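Long-range contacts in uracil-DNA glycosylase (Nitratifractor salsuginis, PDB 5X3G), which belongs to the uracil-DNA glycosylase family and folds around a short, four-stranded parallel beta-sheet flanked by helices: residues L204-A209 with L223-L228; G51-R56 with L171-K176. All blocks are in the same frame, centred on the assembly; numbering follows the deposited sequence.

In the fold
Contact 1 pairs two neighbouring strands of the parallel sheet, with 225-228 as its outermost strand in this chain; contact 2 joins two irregular loops, one after helix 40-48, the other after strand 164-168. Their centres lie about 25 Å apart and they share no element, though strand 164-168, which leads into 171-176, is the far edge of the same sheet. Contact 1 is partly buried, its inner strand covered and parts of the edge strand exposed. Most of contact 2 is buried despite its lack of regular structure. Five backbone bonds run through contact 1, whereas a single antiparallel bridge, an aromatic CH-pi contact and a cis-proline mark contact 2.

Contact 1 of 2, residues L204-A209 with L223-L228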
# COMPACT_ATOMS: atom_id res chain seq x y z
N LEU A 204 11.77 4.32 -2.08
CA LEU A 204 11.15 3.11 -1.57
C LEU A 204 11.04 3.19 -0.05
O LEU A 204 12.04 3.41 0.64
CB LEU A 204 11.95 1.88 -1.97
CG LEU A 204 12.34 1.70 -3.44
CD1 LEU A 204 13.05 0.37 -3.64
CD2 LEU A 204 11.12 1.82 -4.36
N ILE A 205 9.83 3.01 0.47
CA ILE A 205 9.60 2.93 1.91
C ILE A 205 9.49 1.46 2.27
O ILE A 205 8.56 0.76 1.84
CB ILE A 205 8.34 3.70 2.32
CG1 ILE A 205 8.47 5.18 1.95
CG2 ILE A 205 8.07 3.53 3.82
CD1 ILE A 205 7.18 5.94 2.05
N LEU A 206 10.43 0.98 3.07
CA LEU A 206 10.61 -0.45 3.31
C LEU A 206 10.37 -0.76 4.78
O LEU A 206 11.24 -0.51 5.63
CB LEU A 206 12.01 -0.88 2.86
CG LEU A 206 12.34 -0.49 1.42
CD1 LEU A 206 13.83 -0.62 1.15
CD2 LEU A 206 11.53 -1.32 0.43
N PHE A 207 9.19 -1.29 5.09
CA PHE A 207 8.83 -1.66 6.45
C PHE A 207 9.44 -3.01 6.79
O PHE A 207 9.08 -4.03 6.20
CB PHE A 207 7.31 -1.71 6.61
CG PHE A 207 6.67 -0.37 6.79
CD1 PHE A 207 7.36 0.68 7.37
CD2 PHE A 207 5.36 -0.15 6.38
CE1 PHE A 207 6.77 1.91 7.54
CE2 PHE A 207 4.76 1.08 6.54
CZ PHE A 207 5.46 2.12 7.13
N GLY A 208 10.36 -3.02 7.75
CA GLY A 208 10.86 -4.27 8.30
C GLY A 208 11.48 -5.18 7.26
O GLY A 208 12.34 -4.78 6.47
N ALA A 209 11.01 -6.44 7.24
CA ALA A 209 11.59 -7.46 6.37
C ALA A 209 11.57 -7.05 4.91
O ALA A 209 12.43 -7.50 4.13
CB ALA A 209 10.84 -8.78 6.56
N LEU A 223 17.08 3.23 -6.95
CA LEU A 223 16.13 4.12 -6.31
C LEU A 223 16.52 4.36 -4.86
O LEU A 223 17.06 3.47 -4.21
CB LEU A 223 14.71 3.53 -6.37
CG LEU A 223 14.20 3.20 -7.77
CD1 LEU A 223 12.97 2.31 -7.70
CD2 LEU A 223 13.90 4.47 -8.54
N PRO A 224 16.27 5.56 -4.34
CA PRO A 224 16.56 5.82 -2.93
C PRO A 224 15.69 4.94 -2.04
O PRO A 224 14.59 4.54 -2.41
CB PRO A 224 16.23 7.30 -2.75
CG PRO A 224 16.20 7.87 -4.14
CD PRO A 224 15.73 6.75 -5.01
N GLN A 225 16.20 4.64 -0.84
CA GLN A 225 15.52 3.73 0.06
C GLN A 225 15.51 4.29 1.48
O GLN A 225 16.48 4.91 1.93
CB GLN A 225 16.18 2.34 0.05
CG GLN A 225 16.19 1.67 -1.31
CD GLN A 225 16.84 0.29 -1.28
OE1 GLN A 225 17.07 -0.27 -0.21
NE2 GLN A 225 17.14 -0.25 -2.45
N VAL A 226 14.39 4.09 2.17
CA VAL A 226 14.23 4.41 3.58
C VAL A 226 13.69 3.16 4.26
O VAL A 226 12.58 2.71 3.95
CB VAL A 226 13.29 5.60 3.81
CG1 VAL A 226 13.17 5.92 5.29
CG2 VAL A 226 13.78 6.82 3.04
N ALA A 227 14.48 2.58 5.16
CA ALA A 227 14.13 1.35 5.85
C ALA A 227 13.67 1.66 7.26
O ALA A 227 14.35 2.38 8.00
CB ALA A 227 15.31 0.37 5.87
N LEU A 228 12.52 1.11 7.65
CA LEU A 228 11.90 1.41 8.93
C LEU A 228 11.52 0.13 9.66
O LEU A 228 11.33 -0.93 9.06
CB LEU A 228 10.64 2.27 8.79
CG LEU A 228 10.76 3.71 8.31
CD1 LEU A 228 9.59 4.02 7.40
CD2 LEU A 228 10.77 4.66 9.49
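Gly208 N donates to Leu228 O at 2.7 Å, the shortest of five backbone hydrogen bonds that join residues 204-208 to 224-228, whose strands 204-207 and 225-228 run in parallel register, Leu204 beside Gln225 through Phe207 beside Leu228. At the other end Leu204 N reaches Pro224 O, just ahead of the edge strand. Between them, Leu204 O and Leu206 O each receive an amide proton, from Val226 and Leu228, and also a CA-H...O contact, the second from Ala227 CA at 3.4 Å.

Ile205, Phe207, Val226 and Leu228 share one face of the sheet. There CD1 of Leu228 lies 3.5 Å from CE1 of Phe207 and 3.9 Å from CG2 of Ile205, while Leu228 CB meets the ring at its edge, in plane. Ile205 CG2, anti to its own backbone N, stands over one face of that ring, toward the rim. On the opposite face, the extended Gln225 chain runs alongside Leu204, and its OE1 sits 3.5 Å from Leu206 CD1; its NE2 instead bonds to Ala220 O. Leu223 CD1 touches Leu204 CD2 at 3.8 Å, the two side chains crossing at about a right angle.

The pair closes a beta-alpha-beta unit through helix 210-214, which packs on Leu206 and Ala227. Helix 240-246 packs against Ile205, Val226 and Leu228 on the other face, and strand 73-77 continues the sheet beyond 204-207.

Contact 2 of 2, residues G51-R56 with L171-K176; sequences GYIPPR and LLFTSK
Ile53 and Phe173 form an isolated antiparallel beta bridge, a hydrogen-bonded pair between two loops that are otherwise irregular. Ile53 N donates to Phe173 O at 2.7 Å, and Phe173 N returns a bond to Ile53 O at 2.6 Å, more bent at hydrogen (141°). Tyr52 CA also approaches Phe173 O, and Leu172 CA approaches Ile53 O, as weaker CA-H...O contacts that supplement the two bonds.

Apolar contacts flank the bridge. The Ile53 and Phe173 side chains lie side by side, CG1 and CD1 of Ile53 both meeting Phe173 CD2. Tyr52 CG lies between its backbone N and carbonyl carbon (chi1 66°), and the ring that it carries meets Leu172, which crosses Tyr52 at about a right angle: Leu172 CB touches CD1 of the ring and its CD2 sits over one face, offset toward the rim, in a CH-pi contact 4.3 Å from the ring centroid. Helix 40-48 packs against the same ring: Tyr52 OH bonds to Met46 O, and Trp45 meets the Tyr52 ring edge-to-face.

Beyond the bridge, the peptide bond between Ile53 and Pro54 is cis, and Pro54 CD lies 3.3 Å from Leu171 O.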
# COMPACT_ATOMS: atom_id res chain seq x y z
N GLY A 51 -11.32 -17.21 -7.62
CA GLY A 51 -10.44 -17.89 -6.69
C GLY A 51 -9.30 -17.07 -6.14
O GLY A 51 -8.31 -17.66 -5.68
N TYR A 52 -9.39 -15.74 -6.18
CA TYR A 52 -8.34 -14.91 -5.61
C TYR A 52 -8.94 -13.59 -5.15
O TYR A 52 -10.02 -13.19 -5.58
CB TYR A 52 -7.20 -14.66 -6.61
CG TYR A 52 -7.58 -13.83 -7.83
CD1 TYR A 52 -7.63 -12.45 -7.76
CD2 TYR A 52 -7.87 -14.44 -9.04
CE1 TYR A 52 -7.97 -11.68 -8.86
CE2 TYR A 52 -8.21 -13.68 -10.15
CZ TYR A 52 -8.26 -12.30 -10.05
OH TYR A 52 -8.60 -11.54 -11.15
N ILE A 53 -8.20 -12.92 -4.26
CA ILE A 53 -8.57 -11.59 -3.79
C ILE A 53 -7.35 -10.68 -3.94
O ILE A 53 -6.22 -11.15 -3.86
CB ILE A 53 -9.07 -11.62 -2.34
CG1 ILE A 53 -7.99 -12.19 -1.41
CG2 ILE A 53 -10.36 -12.43 -2.23
CD1 ILE A 53 -8.34 -12.08 0.06
N PRO A 54 -7.58 -9.37 -4.18
CA PRO A 54 -8.87 -8.70 -4.36
C PRO A 54 -9.49 -9.05 -5.71
O PRO A 54 -8.81 -9.66 -6.53
CB PRO A 54 -8.49 -7.22 -4.29
CG PRO A 54 -7.12 -7.17 -4.85
CD PRO A 54 -6.46 -8.44 -4.37
N PRO A 55 -10.75 -8.68 -5.94
CA PRO A 55 -11.36 -8.96 -7.24
C PRO A 55 -10.57 -8.34 -8.38
O PRO A 55 -9.76 -7.42 -8.19
CB PRO A 55 -12.77 -8.34 -7.13
CG PRO A 55 -12.71 -7.43 -5.93
CD PRO A 55 -11.71 -8.06 -5.01
N ARG A 56 -10.82 -8.86 -9.59
CA ARG A 56 -10.07 -8.45 -10.77
C ARG A 56 -10.12 -6.94 -10.99
O ARG A 56 -9.13 -6.33 -11.40
CB ARG A 56 -10.59 -9.20 -11.99
CG ARG A 56 -10.04 -8.71 -13.32
CD ARG A 56 -10.17 -9.78 -14.39
NE ARG A 56 -10.01 -9.21 -15.73
CZ ARG A 56 -11.00 -8.68 -16.44
NH1 ARG A 56 -12.23 -8.65 -15.94
NH2 ARG A 56 -10.76 -8.18 -17.64
N LEU A 171 0.04 -8.92 -6.25
CA LEU A 171 -1.21 -8.17 -6.30
C LEU A 171 -2.44 -9.01 -6.01
O LEU A 171 -3.55 -8.46 -5.98
CB LEU A 171 -1.36 -7.48 -7.66
CG LEU A 171 -0.26 -6.52 -8.08
CD1 LEU A 171 -0.67 -5.76 -9.34
CD2 LEU A 171 0.10 -5.55 -6.96
N LEU A 172 -2.30 -10.32 -5.80
CA LEU A 172 -3.46 -11.16 -5.53
C LEU A 172 -3.11 -12.19 -4.47
O LEU A 172 -1.94 -12.52 -4.25
CB LEU A 172 -3.99 -11.82 -6.81
CG LEU A 172 -3.11 -12.78 -7.62
CD1 LEU A 172 -3.02 -14.17 -6.99
CD2 LEU A 172 -3.63 -12.87 -9.05
N PHE A 173 -4.16 -12.72 -3.84
CA PHE A 173 -4.05 -13.69 -2.76
C PHE A 173 -5.05 -14.81 -3.03
O PHE A 173 -6.20 -14.55 -3.38
CB PHE A 173 -4.34 -13.03 -1.40
CG PHE A 173 -4.46 -13.99 -0.25
CD1 PHE A 173 -3.36 -14.26 0.55
CD2 PHE A 173 -5.66 -14.60 0.06
CE1 PHE A 173 -3.45 -15.13 1.62
CE2 PHE A 173 -5.77 -15.47 1.13
CZ PHE A 173 -4.66 -15.73 1.91
N THR A 174 -4.61 -16.06 -2.86
CA THR A 174 -5.49 -17.22 -2.97
C THR A 174 -5.64 -17.93 -1.63
O THR A 174 -6.75 -18.13 -1.15
CB THR A 174 -4.98 -18.18 -4.04
OG1 THR A 174 -3.63 -18.57 -3.75
CG2 THR A 174 -5.03 -17.53 -5.41
N SER A 175 -4.52 -18.34 -1.02
CA SER A 175 -4.54 -18.91 0.32
C SER A 175 -3.21 -18.58 0.99
O SER A 175 -2.24 -18.22 0.33
CB SER A 175 -4.77 -20.43 0.29
OG SER A 175 -3.69 -21.10 -0.35
N LYS A 176 -3.20 -18.71 2.32
CA LYS A 176 -1.97 -18.50 3.08
C LYS A 176 -0.84 -19.35 2.54
O LYS A 176 0.33 -18.93 2.56
CB LYS A 176 -2.20 -18.84 4.55
CG LYS A 176 -3.57 -18.47 5.09
CD LYS A 176 -3.59 -17.06 5.64
CE LYS A 176 -4.78 -16.86 6.55
NZ LYS A 176 -4.62 -15.65 7.40